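Local atomic coordinates of beta-N-acetylhexosaminidase (Bacteroides fragilis, PDB entry 4PYS), a protein that probably removes terminal beta-linked N-acetylhexosamine residues from glycans and glycoconjugates by hydrolysis, as a glycoside hydrolase of family 20. Residues A[267-275]-A[323-334]; A[139-149]-A[195-205]. One frame throughout, in Å; residues are numbered along the deposited sequence.

Interaction 1 of 2, residues A[267-275]-A[323-334]; sequences LIFLKNVLD and FSARMADYLKQK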
loop_
_atom_site.group_PDB
_atom_site.type_symbol
_atom_site.label_atom_id
_atom_site.label_comp_id
_atom_site.label_asym_id
_atom_site.label_seq_id
_atom_site.Cartn_x
_atom_site.Cartn_y
_atom_site.Cartn_z
ATOM N N LEU A 267 17.993 17.785 -12.206
ATOM C CA LEU A 267 17.955 16.366 -12.556
ATOM C C LEU A 267 19.010 15.581 -11.784
ATOM O O LEU A 267 18.719 14.532 -11.213
ATOM C CB LEU A 267 18.128 16.161 -14.064
ATOM C CG LEU A 267 16.810 16.018 -14.832
ATOM C CD1 LEU A 267 16.045 17.336 -14.849
ATOM C CD2 LEU A 267 17.038 15.503 -16.246
ATOM N N ILE A 268 20.234 16.107 -11.763
ATOM C CA ILE A 268 21.315 15.498 -10.997
ATOM C C ILE A 268 20.969 15.389 -9.507
ATOM O O ILE A 268 21.215 14.354 -8.882
ATOM C CB ILE A 268 22.646 16.260 -11.219
ATOM C CG1 ILE A 268 23.155 16.018 -12.644
ATOM C CG2 ILE A 268 23.694 15.833 -10.208
ATOM C CD1 ILE A 268 24.075 17.098 -13.165
ATOM N N PHE A 269 20.381 16.444 -8.950
ATOM C CA PHE A 269 19.917 16.428 -7.567
ATOM C C PHE A 269 18.933 15.286 -7.345
ATOM O O PHE A 269 19.061 14.507 -6.397
ATOM C CB PHE A 269 19.236 17.760 -7.227
ATOM C CG PHE A 269 18.778 17.876 -5.786
ATOM C CD1 PHE A 269 17.580 17.308 -5.369
ATOM C CD2 PHE A 269 19.531 18.591 -4.860
ATOM C CE1 PHE A 269 17.157 17.424 -4.051
ATOM C CE2 PHE A 269 19.108 18.719 -3.541
ATOM C CZ PHE A 269 17.927 18.133 -3.135
ATOM N N LEU A 270 17.938 15.197 -8.217
ATOM C CA LEU A 270 16.879 14.214 -8.034
ATOM C C LEU A 270 17.406 12.790 -8.240
ATOM O O LEU A 270 16.977 11.855 -7.560
ATOM C CB LEU A 270 15.693 14.539 -8.941
ATOM C CG LEU A 270 14.971 15.828 -8.532
ATOM C CD1 LEU A 270 13.934 16.238 -9.550
ATOM C CD2 LEU A 270 14.326 15.671 -7.167
ATOM N N LYS A 271 18.354 12.633 -9.157
ATOM C CA LYS A 271 19.020 11.346 -9.333
ATOM C C LYS A 271 19.786 10.945 -8.069
ATOM O O LYS A 271 19.717 9.793 -7.634
ATOM C CB LYS A 271 19.952 11.375 -10.547
ATOM C CG LYS A 271 19.208 11.326 -11.880
ATOM C CD LYS A 271 20.172 11.414 -13.057
ATOM C CE LYS A 271 19.441 11.275 -14.393
ATOM N NZ LYS A 271 20.316 11.616 -15.567
ATOM N N ASN A 272 20.506 11.898 -7.477
ATOM C CA ASN A 272 21.203 11.646 -6.217
ATOM C C ASN A 272 20.235 11.209 -5.118
ATOM O O ASN A 272 20.544 10.318 -4.320
ATOM C CB ASN A 272 22.004 12.879 -5.783
ATOM C CG ASN A 272 23.186 13.163 -6.706
ATOM O OD1 ASN A 272 23.659 12.275 -7.415
ATOM N ND2 ASN A 272 23.663 14.405 -6.701
ATOM N N VAL A 273 19.060 11.834 -5.082
ATOM C CA VAL A 273 18.030 11.446 -4.118
ATOM C C VAL A 273 17.576 10.008 -4.376
ATOM O O VAL A 273 17.467 9.206 -3.453
ATOM C CB VAL A 273 16.808 12.389 -4.158
ATOM C CG1 VAL A 273 15.657 11.814 -3.332
ATOM C CG2 VAL A 273 17.180 13.766 -3.649
ATOM N N LEU A 274 17.327 9.677 -5.636
ATOM C CA LEU A 274 16.874 8.329 -5.966
ATOM C C LEU A 274 17.955 7.279 -5.693
ATOM O O LEU A 274 17.639 6.120 -5.396
ATOM C CB LEU A 274 16.400 8.254 -7.420
ATOM C CG LEU A 274 15.092 8.982 -7.726
ATOM C CD1 LEU A 274 14.676 8.700 -9.131
ATOM C CD2 LEU A 274 13.993 8.535 -6.789
ATOM N N ASP A 275 19.218 7.680 -5.795
ATOM C CA ASP A 275 20.324 6.798 -5.427
ATOM C C ASP A 275 20.138 6.326 -3.983
ATOM O O ASP A 275 20.219 5.132 -3.699
ATOM C CB ASP A 275 21.680 7.496 -5.593
ATOM C CG ASP A 275 22.168 7.511 -7.037
ATOM O OD1 ASP A 275 21.505 6.902 -7.900
ATOM O OD2 ASP A 275 23.224 8.124 -7.311
ATOM N N PHE A 323 10.939 14.804 -18.602
ATOM C CA PHE A 323 11.475 14.720 -17.254
ATOM C C PHE A 323 11.162 13.368 -16.603
ATOM O O PHE A 323 12.040 12.724 -16.029
ATOM C CB PHE A 323 10.918 15.854 -16.396
ATOM C CG PHE A 323 11.251 15.721 -14.944
ATOM C CD1 PHE A 323 12.467 16.179 -14.458
ATOM C CD2 PHE A 323 10.355 15.121 -14.062
ATOM C CE1 PHE A 323 12.786 16.045 -13.123
ATOM C CE2 PHE A 323 10.667 14.985 -12.725
ATOM C CZ PHE A 323 11.885 15.450 -12.254
ATOM N N SER A 324 9.904 12.950 -16.685
ATOM C CA SER A 324 9.495 11.670 -16.128
ATOM C C SER A 324 10.259 10.542 -16.804
ATOM O O SER A 324 10.656 9.572 -16.165
ATOM C CB SER A 324 7.991 11.465 -16.310
ATOM O OG SER A 324 7.263 12.419 -15.566
ATOM N N ALA A 325 10.475 10.684 -18.103
ATOM C CA ALA A 325 11.220 9.688 -18.862
ATOM C C ALA A 325 12.667 9.568 -18.377
ATOM O O ALA A 325 13.189 8.461 -18.239
ATOM C CB ALA A 325 11.184 10.024 -20.345
ATOM N N ARG A 326 13.314 10.704 -18.124
ATOM C CA ARG A 326 14.698 10.698 -17.652
ATOM C C ARG A 326 14.827 10.002 -16.296
ATOM O O ARG A 326 15.776 9.249 -16.063
ATOM C CB ARG A 326 15.258 12.120 -17.557
ATOM C CG ARG A 326 15.334 12.885 -18.874
ATOM C CD ARG A 326 16.078 12.114 -19.961
ATOM N NE ARG A 326 15.162 11.722 -21.029
ATOM C CZ ARG A 326 15.113 10.509 -21.570
ATOM N NH1 ARG A 326 15.944 9.561 -21.159
ATOM N NH2 ARG A 326 14.238 10.242 -22.529
HETATM N N MSE A 327 13.870 10.250 -15.402
HETATM C CA MSE A 327 13.926 9.656 -14.073
HETATM C C MSE A 327 13.604 8.169 -14.125
HETATM O O MSE A 327 14.205 7.373 -13.413
HETATM C CB MSE A 327 12.952 10.350 -13.116
HETATM C CG MSE A 327 13.146 11.852 -13.012
HETATM SE SE MSE A 327 14.920 12.441 -12.488
HETATM C CE MSE A 327 15.424 11.171 -11.177
ATOM N N ALA A 328 12.637 7.798 -14.953
ATOM C CA ALA A 328 12.299 6.396 -15.122
ATOM C C ALA A 328 13.473 5.652 -15.758
ATOM O O ALA A 328 13.772 4.517 -15.386
ATOM C CB ALA A 328 11.048 6.251 -15.963
ATOM N N ASP A 329 14.146 6.290 -16.712
ATOM C CA ASP A 329 15.307 5.656 -17.329
ATOM C C ASP A 329 16.407 5.438 -16.300
ATOM O O ASP A 329 17.106 4.424 -16.332
ATOM C CB ASP A 329 15.833 6.468 -18.510
ATOM C CG ASP A 329 15.445 5.863 -19.844
ATOM O OD1 ASP A 329 15.954 4.768 -20.172
ATOM O OD2 ASP A 329 14.632 6.483 -20.561
ATOM N N TYR A 330 16.551 6.389 -15.384
ATOM C CA TYR A 330 17.524 6.255 -14.313
ATOM C C TYR A 330 17.187 5.053 -13.433
ATOM O O TYR A 330 18.065 4.254 -13.087
ATOM C CB TYR A 330 17.568 7.517 -13.456
ATOM C CG TYR A 330 18.747 7.520 -12.531
ATOM C CD1 TYR A 330 20.033 7.613 -13.042
ATOM C CD2 TYR A 330 18.587 7.400 -11.153
ATOM C CE1 TYR A 330 21.129 7.603 -12.220
ATOM C CE2 TYR A 330 19.693 7.392 -10.311
ATOM C CZ TYR A 330 20.960 7.492 -10.860
ATOM O OH TYR A 330 22.083 7.491 -10.059
ATOM N N LEU A 331 15.914 4.940 -13.069
ATOM C CA LEU A 331 15.456 3.811 -12.274
ATOM C C LEU A 331 15.673 2.513 -13.049
ATOM O O LEU A 331 16.051 1.493 -12.469
ATOM C CB LEU A 331 13.989 3.978 -11.886
ATOM C CG LEU A 331 13.739 4.977 -10.760
ATOM C CD1 LEU A 331 12.257 5.090 -10.485
ATOM C CD2 LEU A 331 14.491 4.543 -9.509
ATOM N N LYS A 332 15.464 2.567 -14.362
ATOM C CA LYS A 332 15.652 1.393 -15.210
ATOM C C LYS A 332 17.082 0.860 -15.136
ATOM O O LYS A 332 17.290 -0.351 -15.035
ATOM C CB LYS A 332 15.273 1.697 -16.663
ATOM C CG LYS A 332 15.320 0.475 -17.569
ATOM C CD LYS A 332 14.719 0.765 -18.927
ATOM C CE LYS A 332 14.977 -0.383 -19.888
ATOM N NZ LYS A 332 14.359 -0.129 -21.215
ATOM N N GLN A 333 18.065 1.754 -15.164
ATOM C CA GLN A 333 19.464 1.324 -15.097
ATOM C C GLN A 333 19.820 0.831 -13.692
ATOM O O GLN A 333 20.853 0.202 -13.488
ATOM C CB GLN A 333 20.425 2.419 -15.593
ATOM C CG GLN A 333 20.738 3.543 -14.607
ATOM C CD GLN A 333 21.530 4.681 -15.256
ATOM O OE1 GLN A 333 21.196 5.138 -16.351
ATOM N NE2 GLN A 333 22.582 5.138 -14.582
ATOM N N LYS A 334 18.941 1.101 -12.731
ATOM C CA LYS A 334 19.080 0.573 -11.376
ATOM C C LYS A 334 18.279 -0.709 -11.176
ATOM O O LYS A 334 18.266 -1.277 -10.083
ATOM C CB LYS A 334 18.613 1.601 -10.353
ATOM C CG LYS A 334 19.471 2.841 -10.297
ATOM C CD LYS A 334 19.109 3.651 -9.080
ATOM C CE LYS A 334 20.340 4.300 -8.503
ATOM N NZ LYS A 334 21.358 3.326 -8.012
HETATM O O HOH W 1 18.181 9.601 -17.187
HETATM O O HOH W 2 23.308 10.205 -9.653
HETATM O O HOH W 3 21.293 3.045 -5.171
#
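Helix segments 267-275 and 323-333 pack side by side, K271 nearest M327, with axes 10.7 Å apart at closest and N-to-C directions 35° apart. Both belong to the catalytic domain, a TIM-barrel-type fold of glycoside hydrolase family 20. They are two neighbouring helices outside its strands; S324, A328 and L331 also touch strand 337-341. At the start of both segments, the methyls L267 CD1 and L270 CD1 meet the edge of the F323 ring near its plane. L270 CD1 lies 3.5 Å from F323 CZ. L267 CD2 rests on the aliphatic CB and CG of R326.

M327, a selenomethionine, fills the middle. Its chain bends at chi2 and chi3, which turns CE toward the other helix, among L270, K271 and L274. The contact of M327 CE with L274 CD1 is tight, at 3.3 Å. L274 CD1 also reaches L331.

K271 runs extended beyond CG and crosses one face of the Y330 ring. K271 CG lies 3.9 Å from the centroid of that ring, 10° off its normal, in a CH-pi contact. A water links K271 NZ, weakly, to the carbonyl O of R326.

The C-terminal ends of both segments, at D275 and K334, are polar. D275 OD1 sits at the edge of the Y330 ring, in its plane. K334 adds a salt bridge, with NZ 3.6 Å from D275 OD1. A second water joins K334 NZ to the backbone O of D275. Y330 OH donates to D275 OD1, but the modelled 2.3 Å is very short and its exact length is doubtful.

Interaction 2 of 2, residues A[139-149]-A[195-205]; sequences SGRQYQKVSTI and PEQQGFYSQEE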
loop_
_atom_site.group_PDB
_atom_site.type_symbol
_atom_site.label_atom_id
_atom_site.label_comp_id
_atom_site.label_asym_id
_atom_site.label_seq_id
_atom_site.Cartn_x
_atom_site.Cartn_y
_atom_site.Cartn_z
ATOM N N SER A 139 2.014 10.208 4.351
ATOM C CA SER A 139 2.900 10.712 5.393
ATOM C C SER A 139 3.582 11.990 4.921
ATOM O O SER A 139 4.580 12.398 5.491
ATOM C CB SER A 139 3.978 9.676 5.734
ATOM O OG SER A 139 3.413 8.480 6.241
ATOM N N GLY A 140 3.069 12.615 3.867
ATOM C CA GLY A 140 3.627 13.891 3.439
ATOM C C GLY A 140 2.926 15.045 4.145
ATOM O O GLY A 140 3.564 15.904 4.766
ATOM N N ARG A 141 1.598 15.064 4.065
ATOM C CA ARG A 141 0.822 16.156 4.671
ATOM C C ARG A 141 0.786 16.075 6.190
ATOM O O ARG A 141 0.630 17.095 6.882
ATOM C CB ARG A 141 -0.616 16.118 4.158
ATOM C CG ARG A 141 -0.732 16.374 2.674
ATOM C CD ARG A 141 -2.179 16.531 2.241
ATOM N NE ARG A 141 -2.262 17.017 0.867
ATOM C CZ ARG A 141 -2.058 16.258 -0.204
ATOM N NH1 ARG A 141 -2.150 16.785 -1.419
ATOM N NH2 ARG A 141 -1.753 14.972 -0.060
ATOM N N GLN A 142 0.897 14.855 6.696
ATOM C CA GLN A 142 0.855 14.597 8.128
ATOM C C GLN A 142 2.002 13.663 8.479
ATOM O O GLN A 142 2.374 12.809 7.683
ATOM C CB GLN A 142 -0.471 13.929 8.507
ATOM C CG GLN A 142 -1.692 14.850 8.414
ATOM C CD GLN A 142 -1.655 15.978 9.421
ATOM O OE1 GLN A 142 -1.180 15.802 10.547
ATOM N NE2 GLN A 142 -2.149 17.151 9.027
ATOM N N TYR A 143 2.575 13.835 9.663
ATOM C CA TYR A 143 3.563 12.889 10.173
ATOM C C TYR A 143 2.874 11.894 11.098
ATOM O O TYR A 143 2.129 12.299 11.993
ATOM C CB TYR A 143 4.674 13.651 10.932
ATOM C CG TYR A 143 5.593 12.748 11.728
ATOM C CD1 TYR A 143 6.644 12.062 11.112
ATOM C CD2 TYR A 143 5.402 12.568 13.092
ATOM C CE1 TYR A 143 7.479 11.224 11.846
ATOM C CE2 TYR A 143 6.221 11.739 13.828
ATOM C CZ TYR A 143 7.257 11.069 13.204
ATOM O OH TYR A 143 8.066 10.240 13.954
ATOM N N GLN A 144 3.089 10.600 10.861
ATOM C CA GLN A 144 2.642 9.577 11.802
ATOM C C GLN A 144 3.857 8.950 12.461
ATOM O O GLN A 144 4.867 8.688 11.789
ATOM C CB GLN A 144 1.834 8.492 11.085
ATOM C CG GLN A 144 0.602 9.020 10.357
ATOM C CD GLN A 144 0.909 9.427 8.943
ATOM O OE1 GLN A 144 1.953 9.064 8.400
ATOM N NE2 GLN A 144 -0.006 10.165 8.325
ATOM N N LYS A 145 3.770 8.678 13.761
ATOM C CA LYS A 145 4.911 8.060 14.436
ATOM C C LYS A 145 5.218 6.673 13.894
ATOM O O LYS A 145 4.374 6.040 13.253
ATOM C CB LYS A 145 4.774 8.056 15.960
ATOM C CG LYS A 145 3.410 7.780 16.518
ATOM C CD LYS A 145 3.362 8.319 17.946
ATOM C CE LYS A 145 1.964 8.260 18.533
ATOM N NZ LYS A 145 1.620 6.903 19.037
ATOM N N VAL A 146 6.441 6.215 14.128
ATOM C CA VAL A 146 6.879 4.932 13.581
ATOM C C VAL A 146 5.948 3.791 13.985
ATOM O O VAL A 146 5.629 2.933 13.159
ATOM C CB VAL A 146 8.332 4.621 14.001
ATOM C CG1 VAL A 146 8.697 3.194 13.666
ATOM C CG2 VAL A 146 9.285 5.582 13.318
ATOM N N SER A 147 5.491 3.786 15.236
ATOM C CA SER A 147 4.593 2.708 15.679
ATOM C C SER A 147 3.277 2.711 14.902
ATOM O O SER A 147 2.639 1.670 14.737
ATOM C CB SER A 147 4.336 2.790 17.187
ATOM O OG SER A 147 3.749 4.026 17.544
ATOM N N THR A 148 2.873 3.884 14.420
ATOM C CA THR A 148 1.649 4.008 13.626
ATOM C C THR A 148 1.865 3.554 12.188
ATOM O O THR A 148 0.999 2.903 11.601
ATOM C CB THR A 148 1.080 5.439 13.685
ATOM O OG1 THR A 148 0.723 5.751 15.042
ATOM C CG2 THR A 148 -0.152 5.582 12.795
ATOM N N ILE A 149 3.023 3.877 11.614
ATOM C CA ILE A 149 3.375 3.302 10.319
ATOM C C ILE A 149 3.351 1.773 10.420
ATOM O O ILE A 149 2.784 1.087 9.563
ATOM C CB ILE A 149 4.766 3.766 9.848
ATOM C CG1 ILE A 149 4.832 5.299 9.755
ATOM C CG2 ILE A 149 5.122 3.108 8.504
ATOM C CD1 ILE A 149 3.910 5.876 8.676
ATOM N N PRO A 195 -1.306 20.564 13.642
ATOM C CA PRO A 195 -1.162 19.404 14.524
ATOM C C PRO A 195 -0.536 18.230 13.801
ATOM O O PRO A 195 -1.004 17.857 12.721
ATOM C CB PRO A 195 -2.611 19.067 14.883
ATOM C CG PRO A 195 -3.316 20.385 14.822
ATOM C CD PRO A 195 -2.677 21.108 13.665
ATOM N N GLU A 196 0.504 17.660 14.398
ATOM C CA GLU A 196 1.171 16.482 13.854
ATOM C C GLU A 196 1.729 16.686 12.443
ATOM O O GLU A 196 1.804 15.738 11.673
ATOM C CB GLU A 196 0.249 15.249 13.899
ATOM C CG GLU A 196 -0.166 14.864 15.320
ATOM C CD GLU A 196 -1.148 13.702 15.371
ATOM O OE1 GLU A 196 -1.364 13.039 14.335
ATOM O OE2 GLU A 196 -1.707 13.452 16.463
ATOM N N GLN A 197 2.142 17.909 12.103
ATOM C CA GLN A 197 2.709 18.131 10.769
ATOM C C GLN A 197 4.240 18.225 10.759
ATOM O O GLN A 197 4.841 18.495 9.717
ATOM C CB GLN A 197 2.071 19.346 10.089
ATOM C CG GLN A 197 0.631 19.078 9.629
ATOM C CD GLN A 197 0.079 20.166 8.726
ATOM O OE1 GLN A 197 0.228 21.353 9.004
ATOM N NE2 GLN A 197 -0.574 19.763 7.641
ATOM N N GLN A 198 4.867 17.972 11.906
ATOM C CA GLN A 198 6.323 18.102 12.027
ATOM C C GLN A 198 6.978 16.748 12.281
ATOM O O GLN A 198 6.503 15.967 13.105
ATOM C CB GLN A 198 6.699 19.081 13.146
ATOM C CG GLN A 198 5.990 20.431 13.079
ATOM C CD GLN A 198 4.551 20.363 13.580
ATOM O OE1 GLN A 198 4.221 19.557 14.455
ATOM N NE2 GLN A 198 3.685 21.196 13.009
ATOM N N GLY A 199 8.061 16.462 11.561
ATOM C CA GLY A 199 8.831 15.259 11.822
ATOM C C GLY A 199 9.187 14.495 10.566
ATOM O O GLY A 199 8.558 14.686 9.525
ATOM N N PHE A 200 10.181 13.616 10.663
ATOM C CA PHE A 200 10.599 12.832 9.502
ATOM C C PHE A 200 11.067 11.450 9.908
ATOM O O PHE A 200 11.234 11.162 11.098
ATOM C CB PHE A 200 11.711 13.554 8.736
ATOM C CG PHE A 200 12.973 13.743 9.533
ATOM C CD1 PHE A 200 13.098 14.812 10.405
ATOM C CD2 PHE A 200 14.031 12.845 9.413
ATOM C CE1 PHE A 200 14.266 15.001 11.148
ATOM C CE2 PHE A 200 15.203 13.025 10.151
ATOM C CZ PHE A 200 15.315 14.104 11.020
ATOM N N TYR A 201 11.287 10.605 8.908
ATOM C CA TYR A 201 11.783 9.256 9.119
ATOM C C TYR A 201 13.268 9.224 8.766
ATOM O O TYR A 201 13.656 9.496 7.626
ATOM C CB TYR A 201 10.967 8.284 8.277
ATOM C CG TYR A 201 9.493 8.498 8.548
ATOM C CD1 TYR A 201 8.922 8.060 9.740
ATOM C CD2 TYR A 201 8.695 9.207 7.655
ATOM C CE1 TYR A 201 7.572 8.284 10.015
ATOM C CE2 TYR A 201 7.344 9.445 7.923
ATOM C CZ TYR A 201 6.791 8.981 9.109
ATOM O OH TYR A 201 5.454 9.215 9.401
ATOM N N SER A 202 14.099 8.939 9.763
ATOM C CA SER A 202 15.543 8.876 9.551
ATOM C C SER A 202 15.852 7.602 8.784
ATOM O O SER A 202 15.001 6.718 8.679
ATOM C CB SER A 202 16.275 8.838 10.886
ATOM O OG SER A 202 15.969 7.635 11.563
ATOM N N GLN A 203 17.065 7.488 8.249
ATOM C CA GLN A 203 17.401 6.286 7.499
ATOM C C GLN A 203 17.370 5.051 8.406
ATOM O O GLN A 203 16.999 3.964 7.961
ATOM C CB GLN A 203 18.738 6.465 6.762
ATOM C CG GLN A 203 18.662 7.651 5.802
ATOM C CD GLN A 203 19.655 7.587 4.654
ATOM O OE1 GLN A 203 20.663 6.878 4.715
ATOM N NE2 GLN A 203 19.372 8.344 3.592
ATOM N N GLU A 204 17.722 5.240 9.679
ATOM C CA GLU A 204 17.658 4.165 10.675
ATOM C C GLU A 204 16.229 3.681 10.901
ATOM O O GLU A 204 15.969 2.479 10.940
ATOM C CB GLU A 204 18.256 4.632 12.004
ATOM C CG GLU A 204 19.701 4.220 12.196
ATOM C CD GLU A 204 19.889 2.727 12.036
ATOM O OE1 GLU A 204 19.234 1.959 12.774
ATOM O OE2 GLU A 204 20.682 2.322 11.162
ATOM N N GLU A 205 15.308 4.623 11.069
ATOM C CA GLU A 205 13.886 4.284 11.201
ATOM C C GLU A 205 13.337 3.567 9.963
ATOM O O GLU A 205 12.537 2.631 10.075
ATOM C CB GLU A 205 13.064 5.544 11.503
ATOM C CG GLU A 205 13.283 6.099 12.913
ATOM C CD GLU A 205 12.707 7.498 13.111
ATOM O OE1 GLU A 205 12.763 8.316 12.166
ATOM O OE2 GLU A 205 12.211 7.786 14.222
HETATM O O HOH W 4 -0.503 12.872 11.747
HETATM O O HOH W 5 10.183 9.513 12.946
#
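The rings of Y143 and Y201 meet with near-parallel planes, 27° apart, but slid so far that they barely overlap. Their centroids are 5.1 Å apart. The touching atoms are Y143 CE1 and Y201 CE1, at 3.5 Å. Y143 has CG anti to its backbone N (chi1 169°), which carries the ring across the 198-200 backbone. G199 CA lies over one face of this ring, 4.2 Å from the centroid, in a CH-pi contact. A water in the plane of the Y143 ring bridges its OH to the carbonyl O of F200.

Y201 points its hydroxyl into the 139-149 segment. Y201 OH donates to Q144 O at 2.5 Å, in the carbonyl plane and on a lone pair. The same oxygen lies in the plane of the Y201 ring, at its edge. I149 comes from the opposite direction, bringing CG1 and CD1 to the phenol end, and S139 CB also touches the ring. S139 OG donates to Q144 OE1 and also bonds W166 NE1.

Nearer the start of both segments two hydrogen bonds join them. Y143 N donates to E196 O at 2.9 Å. Q197 NE2 donates to R141 O at 3.0 Å; the acceptor lies 28° out of the amide plane of Q197, and the bond is bent. Q197 OE1 accepts from G194 N.

At the C-terminal ends V146 CG2 packs on the side chain of E205. E205 is fixed by a capping box with S202: S202 N donates to E205 OE1, and E205 N to S202 OG. R141 pairs with D138 and lies beside a glycerol probably from the crystallisation liquor. The arrangement joins two loops that lead into helices 146-158 and 203-214, following strands of the barrel sheet, as in the beta-alpha units of a TIM barrel.

In the fold
From the N terminus, the chain first passes through the mixed sheet of residues 17-126 and then reaches strand 132-138. Interaction 2 opens just after that strand. It closes at 195-205, a loop of about 45 residues that encloses helix 146-158 and strand 163-170, and ties together the starts of two helices that follow strands of the barrel. The chain then passes strand 219-223 before interaction 1 opens on helix 264-280. That contact closes on helix 316-333, just before strand 337-341. The two loops lie in series and neither nest nor cross. Their centres are 25 Å apart and they do not touch, though Q203 reaches E276, on the helix of 267-275.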